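Local coordinates for uncharacterized protein (Bombyx mori, PDB 5AZ0), which probably reduces aldehydes or ketones to alcohols with a nicotinamide cofactor, as an aldo-keto reductase with a TIM-barrel fold, at residues A[226-231]-A[240-245]; A[197-202]-A[311-316]; A[217-222]-A[271-276]. All coordinates share one frame; numbering follows the deposited sequence.

Interaction 1. Residues A[226-231]-A[240-245]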
ATOM      1  N   PHE A 226     -10.521   3.934   1.057  1.00 33.27           N
ATOM      2  CA  PHE A 226     -11.938   4.197   1.371  1.00 33.75           C
ATOM      3  C   PHE A 226     -12.155   4.541   2.843  1.00 35.15           C
ATOM      4  O   PHE A 226     -13.291   4.820   3.251  1.00 37.15           O
ATOM      5  CB  PHE A 226     -12.785   2.957   1.047  1.00 33.42           C
ATOM      6  CG  PHE A 226     -12.737   2.542  -0.410  1.00 32.03           C
ATOM      7  CD1 PHE A 226     -13.125   3.406  -1.402  1.00 33.75           C
ATOM      8  CD2 PHE A 226     -12.295   1.274  -0.775  1.00 33.87           C
ATOM      9  CE1 PHE A 226     -13.022   3.041  -2.752  1.00 36.45           C
ATOM     10  CE2 PHE A 226     -12.210   0.888  -2.102  1.00 29.59           C
ATOM     11  CZ  PHE A 226     -12.614   1.746  -3.094  1.00 32.44           C
ATOM     12  N   GLY A 227     -11.078   4.520   3.629  1.00 30.90           N
ATOM     13  CA  GLY A 227     -11.137   4.765   5.042  1.00 34.52           C
ATOM     14  C   GLY A 227     -12.247   3.938   5.660  1.00 39.89           C
ATOM     15  O   GLY A 227     -12.297   2.723   5.459  1.00 38.15           O
ATOM     16  N   THR A 228     -13.156   4.586   6.391  1.00 40.65           N
ATOM     17  CA  THR A 228     -14.286   3.859   7.042  1.00 44.28           C
ATOM     18  C   THR A 228     -15.571   3.969   6.214  1.00 43.41           C
ATOM     19  O   THR A 228     -16.638   3.693   6.693  1.00 48.58           O
ATOM     20  CB  THR A 228     -14.530   4.371   8.492  1.00 47.01           C
ATOM     21  OG1 THR A 228     -14.720   5.799   8.486  1.00 42.61           O
ATOM     22  CG2 THR A 228     -13.338   3.994   9.435  1.00 45.79           C
ATOM     23  N   MET A 229     -15.483   4.348   4.953  1.00 44.30           N
ATOM     24  CA  MET A 229     -16.683   4.550   4.163  1.00 48.47           C
ATOM     25  C   MET A 229     -17.392   3.256   3.873  1.00 58.16           C
ATOM     26  O   MET A 229     -18.626   3.198   3.892  1.00 67.23           O
ATOM     27  CB  MET A 229     -16.369   5.225   2.851  1.00 44.81           C
ATOM     28  CG  MET A 229     -17.622   5.514   2.080  1.00 42.30           C
ATOM     29  SD  MET A 229     -17.249   6.544   0.692  1.00 49.02           S
ATOM     30  CE  MET A 229     -16.522   5.345  -0.422  1.00 48.78           C
ATOM     31  N   VAL A 230     -16.603   2.247   3.547  1.00 65.58           N
ATOM     32  CA  VAL A 230     -17.114   0.887   3.322  1.00 76.36           C
ATOM     33  C   VAL A 230     -17.480   0.131   4.631  1.00 78.22           C
ATOM     34  O   VAL A 230     -16.689   0.143   5.586  1.00 76.14           O
ATOM     35  CB  VAL A 230     -16.109   0.052   2.465  1.00 74.05           C
ATOM     36  CG1 VAL A 230     -16.005   0.638   1.054  1.00 69.05           C
ATOM     37  CG2 VAL A 230     -14.717  -0.091   3.131  1.00 68.59           C
ATOM     38  N   PRO A 231     -18.660  -0.550   4.673  1.00 90.65           N
ATOM     39  CA  PRO A 231     -19.099  -1.345   5.857  1.00 97.54           C
ATOM     40  C   PRO A 231     -18.024  -2.113   6.711  1.00101.31           C
ATOM     41  O   PRO A 231     -18.039  -2.000   7.948  1.00 95.77           O
ATOM     42  CB  PRO A 231     -20.141  -2.303   5.252  1.00 94.68           C
ATOM     43  CG  PRO A 231     -20.763  -1.517   4.134  1.00 90.52           C
ATOM     44  CD  PRO A 231     -19.740  -0.498   3.659  1.00 92.21           C
ATOM     45  N   GLU A 240     -18.590  10.757   8.315  1.00 44.28           N
ATOM     46  CA  GLU A 240     -18.997  10.833   6.934  1.00 45.07           C
ATOM     47  C   GLU A 240     -17.726  11.029   6.054  1.00 45.06           C
ATOM     48  O   GLU A 240     -16.733  11.563   6.542  1.00 43.19           O
ATOM     49  CB  GLU A 240     -19.969  11.994   6.735  1.00 43.36           C
ATOM     50  CG  GLU A 240     -21.358  11.773   7.356  1.00 48.76           C
ATOM     51  CD  GLU A 240     -22.148  10.651   6.679  1.00 44.13           C
ATOM     52  OE1 GLU A 240     -22.132  10.514   5.416  1.00 40.10           O
ATOM     53  OE2 GLU A 240     -22.754   9.902   7.456  1.00 48.47           O
ATOM     54  N   PRO A 241     -17.744  10.629   4.789  1.00 41.00           N
ATOM     55  CA  PRO A 241     -18.888  10.054   4.096  1.00 43.30           C
ATOM     56  C   PRO A 241     -19.099   8.565   4.301  1.00 50.63           C
ATOM     57  O   PRO A 241     -18.120   7.774   4.340  1.00 48.08           O
ATOM     58  CB  PRO A 241     -18.528  10.264   2.643  1.00 44.05           C
ATOM     59  CG  PRO A 241     -17.033  10.218   2.609  1.00 43.26           C
ATOM     60  CD  PRO A 241     -16.521  10.505   3.987  1.00 43.99           C
ATOM     61  N   LYS A 242     -20.382   8.208   4.421  1.00 54.23           N
ATOM     62  CA  LYS A 242     -20.853   6.824   4.292  1.00 50.37           C
ATOM     63  C   LYS A 242     -21.260   6.588   2.883  1.00 44.02           C
ATOM     64  O   LYS A 242     -21.260   7.519   2.086  1.00 42.54           O
ATOM     65  CB  LYS A 242     -21.969   6.519   5.307  1.00 52.23           C
ATOM     66  CG  LYS A 242     -21.481   6.460   6.760  1.00 59.71           C
ATOM     67  CD  LYS A 242     -20.013   5.960   6.904  1.00 69.62           C
ATOM     68  CE  LYS A 242     -19.444   5.987   8.327  1.00 67.88           C
ATOM     69  NZ  LYS A 242     -17.955   6.123   8.270  1.00 63.28           N
ATOM     70  N   LEU A 243     -21.531   5.333   2.512  1.00 48.94           N
ATOM     71  CA  LEU A 243     -21.841   5.033   1.073  1.00 49.84           C
ATOM     72  C   LEU A 243     -23.126   5.692   0.586  1.00 52.66           C
ATOM     73  O   LEU A 243     -23.250   5.963  -0.607  1.00 48.96           O
ATOM     74  CB  LEU A 243     -21.930   3.516   0.808  1.00 55.42           C
ATOM     75  CG  LEU A 243     -20.620   2.736   0.844  1.00 60.00           C
ATOM     76  CD1 LEU A 243     -20.856   1.221   0.953  1.00 62.71           C
ATOM     77  CD2 LEU A 243     -19.778   3.102  -0.367  1.00 59.68           C
ATOM     78  N   ASP A 244     -24.066   5.947   1.521  1.00 58.74           N
ATOM     79  CA  ASP A 244     -25.330   6.654   1.239  1.00 63.42           C
ATOM     80  C   ASP A 244     -25.207   8.173   1.421  1.00 68.79           C
ATOM     81  O   ASP A 244     -26.201   8.819   1.727  1.00 73.91           O
ATOM     82  CB  ASP A 244     -26.493   6.089   2.101  1.00 59.29           C
ATOM     83  CG  ASP A 244     -26.228   6.169   3.621  1.00 69.56           C
ATOM     84  OD1 ASP A 244     -25.308   6.888   4.062  1.00 71.08           O
ATOM     85  OD2 ASP A 244     -26.952   5.498   4.397  1.00 75.93           O
ATOM     86  N   ASN A 245     -24.012   8.751   1.240  1.00 62.05           N
ATOM     87  CA  ASN A 245     -23.825  10.199   1.445  1.00 51.29           C
ATOM     88  C   ASN A 245     -24.335  10.981   0.244  1.00 49.72           C
ATOM     89  O   ASN A 245     -23.844  10.781  -0.880  1.00 44.41           O
ATOM     90  CB  ASN A 245     -22.365  10.557   1.758  1.00 49.55           C
ATOM     91  CG  ASN A 245     -22.155  12.054   1.924  1.00 42.89           C
ATOM     92  OD1 ASN A 245     -22.088  12.828   0.928  1.00 43.25           O
ATOM     93  ND2 ASN A 245     -22.046  12.474   3.174  1.00 38.36           N
TER
HETATM   94  O   HOH W   1     -21.138   2.957   4.654  1.00 51.14           O

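Interaction 2. Residues A[197-202]-A[311-316]. With ACT (acetate ion), chain G; ACT (acetate ion), chain D.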
ATOM      1  N   GLN A 197       4.370   4.603   1.115  1.00 18.84           N
ATOM      2  CA  GLN A 197       3.019   4.001   1.158  1.00 20.10           C
ATOM      3  C   GLN A 197       2.400   4.237   2.498  1.00 20.46           C
ATOM      4  O   GLN A 197       2.927   3.766   3.511  1.00 21.50           O
ATOM      5  CB  GLN A 197       3.014   2.485   0.808  1.00 20.21           C
ATOM      6  CG  GLN A 197       1.630   1.905   0.833  1.00 21.90           C
ATOM      7  CD  GLN A 197       1.529   0.412   0.406  1.00 24.67           C
ATOM      8  OE1 GLN A 197       0.890  -0.349   1.072  1.00 27.65           O
ATOM      9  NE2 GLN A 197       2.064   0.057  -0.743  1.00 23.88           N
ATOM     10  N   ILE A 198       1.230   4.899   2.486  1.00 22.16           N
ATOM     11  CA  ILE A 198       0.586   5.384   3.702  1.00 21.98           C
ATOM     12  C   ILE A 198      -0.906   5.327   3.565  1.00 22.40           C
ATOM     13  O   ILE A 198      -1.440   5.213   2.472  1.00 22.98           O
ATOM     14  CB  ILE A 198       0.932   6.876   3.984  1.00 23.09           C
ATOM     15  CG1 ILE A 198       0.718   7.728   2.718  1.00 24.58           C
ATOM     16  CG2 ILE A 198       2.327   6.992   4.490  1.00 22.32           C
ATOM     17  CD1 ILE A 198       0.924   9.195   2.883  1.00 27.41           C
ATOM     18  N   GLU A 199      -1.612   5.484   4.675  1.00 24.55           N
ATOM     19  CA  GLU A 199      -3.071   5.699   4.573  1.00 24.43           C
ATOM     20  C   GLU A 199      -3.423   7.050   4.014  1.00 25.54           C
ATOM     21  O   GLU A 199      -2.964   8.066   4.521  1.00 24.08           O
ATOM     22  CB  GLU A 199      -3.732   5.546   5.929  1.00 24.07           C
ATOM     23  CG  GLU A 199      -5.270   5.720   5.881  1.00 25.42           C
ATOM     24  CD  GLU A 199      -5.932   5.655   7.304  1.00 27.40           C
ATOM     25  OE1 GLU A 199      -5.295   5.176   8.292  1.00 26.56           O
ATOM     26  OE2 GLU A 199      -7.069   6.145   7.431  1.00 30.07           O
ATOM     27  N   VAL A 200      -4.204   7.051   2.936  1.00 27.37           N
ATOM     28  CA  VAL A 200      -4.843   8.257   2.412  1.00 24.36           C
ATOM     29  C   VAL A 200      -6.248   7.880   2.014  1.00 26.41           C
ATOM     30  O   VAL A 200      -6.491   6.845   1.381  1.00 25.63           O
ATOM     31  CB  VAL A 200      -4.160   8.843   1.191  1.00 25.79           C
ATOM     32  CG1 VAL A 200      -4.527  10.345   1.039  1.00 25.66           C
ATOM     33  CG2 VAL A 200      -2.647   8.720   1.300  1.00 25.69           C
ATOM     34  N   ASN A 201      -7.184   8.722   2.410  1.00 29.25           N
ATOM     35  CA  ASN A 201      -8.641   8.579   2.121  1.00 28.44           C
ATOM     36  C   ASN A 201      -9.360   9.966   2.334  1.00 30.96           C
ATOM     37  O   ASN A 201      -8.700  11.015   2.450  1.00 28.40           O
ATOM     38  CB  ASN A 201      -9.230   7.420   2.947  1.00 27.74           C
ATOM     39  CG  ASN A 201      -8.926   7.567   4.422  1.00 30.55           C
ATOM     40  OD1 ASN A 201      -9.349   8.569   5.057  1.00 30.20           O
ATOM     41  ND2 ASN A 201      -8.261   6.563   5.012  1.00 26.53           N
ATOM     42  N   LEU A 202     -10.687  10.009   2.213  1.00 33.03           N
ATOM     43  CA  LEU A 202     -11.380  11.297   2.229  1.00 31.92           C
ATOM     44  C   LEU A 202     -11.323  12.017   3.625  1.00 31.68           C
ATOM     45  O   LEU A 202     -11.313  13.221   3.662  1.00 31.57           O
ATOM     46  CB  LEU A 202     -12.778  11.150   1.679  1.00 32.77           C
ATOM     47  CG  LEU A 202     -12.816  10.826   0.210  1.00 28.79           C
ATOM     48  CD1 LEU A 202     -14.207  10.353  -0.137  1.00 30.74           C
ATOM     49  CD2 LEU A 202     -12.406  12.020  -0.661  1.00 32.68           C
ATOM     50  N   ARG A 311      -8.007   8.713  11.433  1.00 34.80           N
ATOM     51  CA  ARG A 311      -7.067   7.736  10.905  1.00 33.82           C
ATOM     52  C   ARG A 311      -7.682   6.341  11.115  1.00 34.39           C
ATOM     53  O   ARG A 311      -7.932   5.913  12.239  1.00 36.80           O
ATOM     54  CB  ARG A 311      -5.756   7.882  11.642  1.00 32.91           C
ATOM     55  CG  ARG A 311      -4.677   6.988  11.087  1.00 31.73           C
ATOM     56  CD  ARG A 311      -3.437   7.152  11.894  1.00 31.96           C
ATOM     57  NE  ARG A 311      -2.789   8.428  11.640  1.00 33.00           N
ATOM     58  CZ  ARG A 311      -2.049   8.719  10.571  1.00 34.84           C
ATOM     59  NH1 ARG A 311      -1.843   7.808   9.585  1.00 32.40           N
ATOM     60  NH2 ARG A 311      -1.499   9.949  10.472  1.00 34.72           N
ATOM     61  N   THR A 312      -8.007   5.692  10.011  1.00 34.55           N
ATOM     62  CA  THR A 312      -8.593   4.339  10.017  1.00 37.14           C
ATOM     63  C   THR A 312      -7.657   3.305  10.624  1.00 36.73           C
ATOM     64  O   THR A 312      -8.114   2.438  11.329  1.00 39.21           O
ATOM     65  CB  THR A 312      -8.970   3.943   8.590  1.00 37.48           C
ATOM     66  OG1 THR A 312      -9.929   4.891   8.073  1.00 38.46           O
ATOM     67  CG2 THR A 312      -9.512   2.531   8.549  1.00 36.32           C
ATOM     68  N   VAL A 313      -6.340   3.430  10.378  1.00 35.91           N
ATOM     69  CA  VAL A 313      -5.337   2.406  10.822  1.00 36.09           C
ATOM     70  C   VAL A 313      -4.351   2.994  11.834  1.00 32.02           C
ATOM     71  O   VAL A 313      -3.438   3.737  11.468  1.00 32.47           O
ATOM     72  CB  VAL A 313      -4.570   1.788   9.598  1.00 36.41           C
ATOM     73  CG1 VAL A 313      -3.487   0.808  10.053  1.00 37.61           C
ATOM     74  CG2 VAL A 313      -5.535   1.095   8.634  1.00 33.29           C
ATOM     75  N   ARG A 314      -4.554   2.693  13.110  1.00 36.31           N
ATOM     76  CA  ARG A 314      -3.803   3.362  14.194  1.00 35.59           C
ATOM     77  C   ARG A 314      -3.495   2.307  15.207  1.00 35.82           C
ATOM     78  O   ARG A 314      -4.265   2.014  16.096  1.00 35.28           O
ATOM     79  CB  ARG A 314      -4.568   4.546  14.812  1.00 35.77           C
ATOM     80  CG  ARG A 314      -3.759   5.301  15.892  1.00 39.10           C
ATOM     81  CD  ARG A 314      -4.592   6.365  16.643  1.00 41.48           C
ATOM     82  NE  ARG A 314      -4.991   7.458  15.755  1.00 45.29           N
ATOM     83  CZ  ARG A 314      -4.275   8.543  15.478  1.00 41.47           C
ATOM     84  NH1 ARG A 314      -3.093   8.743  16.029  1.00 48.37           N
ATOM     85  NH2 ARG A 314      -4.775   9.459  14.663  1.00 40.94           N
ATOM     86  N   PRO A 315      -2.386   1.629  14.998  1.00 40.65           N
ATOM     87  CA  PRO A 315      -2.121   0.469  15.821  1.00 35.56           C
ATOM     88  C   PRO A 315      -1.540   0.923  17.163  1.00 36.19           C
ATOM     89  O   PRO A 315      -0.333   1.135  17.286  1.00 27.59           O
ATOM     90  CB  PRO A 315      -1.152  -0.353  14.947  1.00 41.01           C
ATOM     91  CG  PRO A 315      -0.505   0.642  14.063  1.00 41.72           C
ATOM     92  CD  PRO A 315      -1.449   1.775  13.874  1.00 40.07           C
ATOM     93  N   LEU A 316      -2.415   1.024  18.178  1.00 41.03           N
ATOM     94  CA  LEU A 316      -2.034   1.650  19.470  1.00 39.94           C
ATOM     95  C   LEU A 316      -0.980   0.894  20.191  1.00 34.60           C
ATOM     96  O   LEU A 316      -0.119   1.514  20.808  1.00 38.17           O
ATOM     97  CB  LEU A 316      -3.268   1.858  20.373  1.00 43.34           C
ATOM     98  CG  LEU A 316      -4.181   2.939  19.736  1.00 50.30           C
ATOM     99  CD1 LEU A 316      -5.615   2.806  20.223  1.00 55.12           C
ATOM    100  CD2 LEU A 316      -3.621   4.377  19.881  1.00 49.68           C
TER
HETATM  101  C   ACT G 406      -8.120   8.125  14.830  1.00 58.79           C
HETATM  102  O   ACT G 406      -7.702   9.268  14.424  1.00 43.88           O
HETATM  103  OXT ACT G 406      -7.443   7.086  15.103  1.00 59.67           O
HETATM  104  CH3 ACT G 406      -9.566   7.933  14.946  1.00 58.28           C
HETATM  105  C   ACT D 403       1.832   8.680   8.179  0.80 45.77           C
HETATM  106  O   ACT D 403       0.689   8.090   7.840  0.80 45.85           O
HETATM  107  OXT ACT D 403       2.995   8.285   7.879  0.80 35.22           O
HETATM  108  CH3 ACT D 403       1.925   9.936   8.998  0.80 35.68           C
HETATM  109  O   HOH W   2      -2.509   5.113   9.129  1.00 24.71           O
HETATM  110  O   HOH W   3      -9.831   7.635   7.580  1.00 28.46           O

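Interaction 3. Residues A[217-222]-A[271-276]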
ATOM      1  N   GLU A 217       9.706  14.334  -5.321  1.00 23.39           N
ATOM      2  CA  GLU A 217       9.564  13.302  -6.342  1.00 24.00           C
ATOM      3  C   GLU A 217       9.417  11.866  -5.844  1.00 23.01           C
ATOM      4  O   GLU A 217       9.658  10.923  -6.585  1.00 21.32           O
ATOM      5  CB  GLU A 217      10.675  13.322  -7.313  1.00 25.35           C
ATOM      6  CG  GLU A 217      11.232  14.654  -7.778  1.00 32.35           C
ATOM      7  CD  GLU A 217      10.297  15.477  -8.587  1.00 35.79           C
ATOM      8  OE1 GLU A 217       9.143  15.028  -8.878  1.00 36.62           O
ATOM      9  OE2 GLU A 217      10.771  16.568  -8.961  1.00 46.29           O
ATOM     10  N   VAL A 218       8.926  11.721  -4.626  1.00 20.79           N
ATOM     11  CA  VAL A 218       8.531  10.433  -4.081  1.00 21.44           C
ATOM     12  C   VAL A 218       7.061  10.288  -4.372  1.00 21.92           C
ATOM     13  O   VAL A 218       6.272  11.229  -4.127  1.00 24.36           O
ATOM     14  CB  VAL A 218       8.775  10.404  -2.577  1.00 21.60           C
ATOM     15  CG1 VAL A 218       8.287   9.129  -1.922  1.00 21.04           C
ATOM     16  CG2 VAL A 218      10.256  10.698  -2.284  1.00 20.21           C
ATOM     17  N   VAL A 219       6.687   9.151  -4.956  1.00 19.27           N
ATOM     18  CA  VAL A 219       5.281   8.830  -5.235  1.00 18.00           C
ATOM     19  C   VAL A 219       4.598   8.316  -3.983  1.00 18.22           C
ATOM     20  O   VAL A 219       5.153   7.494  -3.226  1.00 19.09           O
ATOM     21  CB  VAL A 219       5.193   7.820  -6.355  1.00 20.33           C
ATOM     22  CG1 VAL A 219       3.761   7.291  -6.531  1.00 20.86           C
ATOM     23  CG2 VAL A 219       5.674   8.491  -7.638  1.00 20.86           C
ATOM     24  N   VAL A 220       3.399   8.828  -3.753  1.00 16.35           N
ATOM     25  CA  VAL A 220       2.600   8.453  -2.649  1.00 20.59           C
ATOM     26  C   VAL A 220       1.642   7.317  -3.055  1.00 20.45           C
ATOM     27  O   VAL A 220       0.978   7.417  -4.094  1.00 24.37           O
ATOM     28  CB  VAL A 220       1.767   9.628  -2.125  1.00 20.26           C
ATOM     29  CG1 VAL A 220       0.859   9.169  -1.002  1.00 22.98           C
ATOM     30  CG2 VAL A 220       2.685  10.690  -1.595  1.00 22.63           C
ATOM     31  N   VAL A 221       1.550   6.290  -2.214  1.00 20.55           N
ATOM     32  CA  VAL A 221       0.724   5.127  -2.507  1.00 21.47           C
ATOM     33  C   VAL A 221      -0.179   4.988  -1.355  1.00 20.38           C
ATOM     34  O   VAL A 221       0.291   4.850  -0.247  1.00 20.12           O
ATOM     35  CB  VAL A 221       1.556   3.836  -2.727  1.00 21.72           C
ATOM     36  CG1 VAL A 221       0.644   2.563  -2.789  1.00 22.16           C
ATOM     37  CG2 VAL A 221       2.415   3.983  -3.993  1.00 18.82           C
ATOM     38  N   ALA A 222      -1.491   5.004  -1.620  1.00 20.81           N
ATOM     39  CA  ALA A 222      -2.483   4.976  -0.551  1.00 22.90           C
ATOM     40  C   ALA A 222      -3.011   3.567  -0.277  1.00 23.94           C
ATOM     41  O   ALA A 222      -3.594   2.974  -1.183  1.00 22.34           O
ATOM     42  CB  ALA A 222      -3.668   5.860  -0.922  1.00 22.26           C
ATOM     43  N   GLY A 271      -2.792  12.688  -7.843  1.00 26.66           N
ATOM     44  CA  GLY A 271      -1.520  12.041  -8.203  1.00 26.48           C
ATOM     45  C   GLY A 271      -1.091  10.924  -7.236  1.00 24.30           C
ATOM     46  O   GLY A 271       0.086  10.606  -7.127  1.00 24.50           O
ATOM     47  N   ILE A 272      -2.054  10.318  -6.568  1.00 23.39           N
ATOM     48  CA  ILE A 272      -1.817   9.290  -5.584  1.00 21.45           C
ATOM     49  C   ILE A 272      -2.253   7.926  -6.162  1.00 24.94           C
ATOM     50  O   ILE A 272      -3.340   7.832  -6.724  1.00 24.02           O
ATOM     51  CB  ILE A 272      -2.633   9.601  -4.307  1.00 22.69           C
ATOM     52  CG1 ILE A 272      -2.066  10.885  -3.695  1.00 24.13           C
ATOM     53  CG2 ILE A 272      -2.520   8.471  -3.318  1.00 21.65           C
ATOM     54  CD1 ILE A 272      -2.811  11.424  -2.467  1.00 26.91           C
ATOM     55  N   VAL A 273      -1.373   6.904  -5.994  1.00 22.85           N
ATOM     56  CA  VAL A 273      -1.602   5.539  -6.388  1.00 22.51           C
ATOM     57  C   VAL A 273      -2.504   4.964  -5.311  1.00 21.89           C
ATOM     58  O   VAL A 273      -2.255   5.203  -4.164  1.00 22.66           O
ATOM     59  CB  VAL A 273      -0.262   4.730  -6.445  1.00 23.48           C
ATOM     60  CG1 VAL A 273      -0.535   3.253  -6.684  1.00 25.80           C
ATOM     61  CG2 VAL A 273       0.743   5.325  -7.464  1.00 23.02           C
ATOM     62  N   SER A 274      -3.565   4.239  -5.679  1.00 20.12           N
ATOM     63  CA  SER A 274      -4.448   3.539  -4.729  1.00 23.84           C
ATOM     64  C   SER A 274      -4.275   2.024  -4.772  1.00 23.28           C
ATOM     65  O   SER A 274      -4.156   1.455  -5.862  1.00 24.08           O
ATOM     66  CB  SER A 274      -5.893   3.812  -5.062  1.00 26.04           C
ATOM     67  OG  SER A 274      -6.175   5.132  -4.604  1.00 34.95           O
ATOM     68  N   ILE A 275      -4.359   1.410  -3.597  1.00 23.29           N
ATOM     69  CA  ILE A 275      -4.340  -0.023  -3.378  1.00 24.93           C
ATOM     70  C   ILE A 275      -5.605  -0.436  -2.617  1.00 25.11           C
ATOM     71  O   ILE A 275      -5.572  -0.833  -1.444  1.00 23.98           O
ATOM     72  CB  ILE A 275      -3.165  -0.522  -2.494  1.00 28.96           C
ATOM     73  CG1 ILE A 275      -1.813   0.034  -2.905  1.00 26.81           C
ATOM     74  CG2 ILE A 275      -3.112  -2.065  -2.509  1.00 29.85           C
ATOM     75  CD1 ILE A 275      -1.408  -0.185  -4.315  1.00 26.18           C
ATOM     76  N   PRO A 276      -6.746  -0.380  -3.292  1.00 26.30           N
ATOM     77  CA  PRO A 276      -7.917  -1.004  -2.686  1.00 28.18           C
ATOM     78  C   PRO A 276      -7.773  -2.526  -2.520  1.00 29.42           C
ATOM     79  O   PRO A 276      -7.066  -3.153  -3.297  1.00 28.87           O
ATOM     80  CB  PRO A 276      -9.008  -0.730  -3.678  1.00 26.57           C
ATOM     81  CG  PRO A 276      -8.288  -0.661  -4.982  1.00 28.69           C
ATOM     82  CD  PRO A 276      -6.980   0.029  -4.685  1.00 26.00           C
TER
HETATM   83  O   HOH W   4       2.382  10.847  -5.702  1.00 21.04           O

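Interaction 1. Residues A[226-231]-A[240-245]
Met-229 and Lys-242 bring their CA atoms to 4.8 Å where two irregular parts of one loop, running from strand 219-223 to helix 246-255, meet. Residues 226-231 open with a type II' turn from Phe-226 to Met-229; residues 240-245 have a cis peptide before Pro-241 and close with a type I turn from Lys-242 to Asn-245, the N-cap of the helix. One water joins the backbones, giving a bond of 2.6 Å to Met-229 O and accepting one from Leu-243 N. Met-229 has CG anti to its backbone N (chi1 -176°), against Pro-241 O at 3.2 Å. Its chain bends at chi3, and CE meets Leu-243 CD2 at 4.0 Å while SD rests on Pro-241 CG; both neighbours are crossed at about a right angle. Lys-242 starts away from 226-231 but bends at chi2, and NZ bonds to Thr-228 O at 3.2 Å from above the carbonyl plane. Ser-238 OG and Pro-239 O also bind this NZ. Glu-240 OE1 takes Lys-242 N and Asn-245 ND2 from opposite faces of its carboxylate. An alanine in place of Lys-242 would probably leave Thr-228 O, Ser-238 OG and Pro-239 O without their shared donor, so that this tie between the two parts of the loop is lost. The ammonium thus ties both arms of the loop through neutral oxygens, beside an apolar patch centred on Met-229.

Interaction 2. Residues A[197-202]-A[311-316]
Glu-199, at the C-terminal end of barrel strand 195-199, clasps Thr-312 and Val-313 of the loop that follows helix 297-304; in aldo-keto reductases this C-terminal region commonly borders the substrate pocket. The glutamate chain is extended, with CG anti to the backbone N (chi1 -178°), and its carboxylate receives two consecutive backbone N-H groups. Thr-312 N meets the syn lone pair of OE2 at 2.8 Å, whereas Val-313 N reaches OE1 at 2.9 Å on the syn side, 34° out of the carboxylate plane. The anti lone pair of OE2 is taken by Asn-201 ND2 at 2.7 Å, the oxygen lying close to the amide plane; that ND2 also bonds to Ser-224 O. A water accepts from Arg-311 NH1 at 2.8 Å and lies within bonding distance of Glu-199 OE1 and Val-313 O. A second water links Asn-201 OD1 to Thr-312 OG1. On the loop itself, Arg-311 CD lies over one face of the Arg-314 guanidinium, offset toward its rim, and Arg-314 NH2 sits at the edge of the Arg-311 guanidinium, in its plane. One acetate, probably from the crystallisation liquor, bonds to Arg-314 NE through OXT at 2.6 Å and to both Arg-314 NH2 and Arg-311 N through O. Another acetate binds Arg-311 NH1 at 3.1 Å. The buried carboxylate is thus gripped by three direct N-H donors, which would probably stabilise its negative charge.

Interaction 3. Residues A[217-222]-A[271-276]
Val-221 and Val-273 both hold CG1 anti to the backbone N (chi1 170° and 173°), which puts CG2 beside it; as a parallel bridge pair on one face of the sheet they lie side by side, and Val-221 CG2 touches Val-273 CB at 3.7 Å. They mark the parallel pairing of strands 219-223 and 273-274, the seventh and eighth of the TIM barrel. Val-273 bonds through both its polar backbone atoms: its N gives to Val-220 O at 3.1 Å, and its O accepts from Ala-222 N at 2.7 Å, nearly straight at the hydrogen (176°). Ile-275 N then donates to Ala-222 O at 3.0 Å. On the side of the two valines, Ile-275 has CG1 beside its backbone N and brings it to 3.5 Å from Val-221 CG1, the side chains crossing obliquely. Val-273 and Ile-275 also touch His-68 on strand 68-70, so this apolar row packs within the barrel. Val-219 adds to it, crossing Val-273 at about a right angle with CG1 against CG2. The opposite face of the sheet carries Ala-222, whose CB meets Ile-272 CG2 at 3.7 Å; Ile-272 in turn packs on Val-210 of helix 207-215. Ser-274 is backbone-bonded to Ala-19 on its other flank. At the start of the pairing, where Gly-271 ends the preceding helix in a Schellman motif, a water accepts from Val-220 N at 3.0 Å and donates to Gly-271 O at 2.7 Å.

Interaction 3 lies in the barrel wall, and interactions 1 and 2 bring together loops beyond the C-terminal ends of its strands, where aldo-keto reductases bind cofactor and substrate. Interactions 2 and 3, centres about 13 Å apart, share neighbouring strands: Ile-198 N lies 2.9 Å from Val-221 O, a probable hydrogen bond, and Val-200 CB packs on Ala-222 CB. Interactions 1 and 2, centres about 15 Å apart, meet where Gly-227 CA comes to 3.3 Å from Thr-312 OG1, and Pro-241 CG rests near Leu-202 CD1. Interaction 1 reaches interaction 3, about 20 Å away between centres, through Phe-226 CE2 and Pro-276 CB at 3.9 Å.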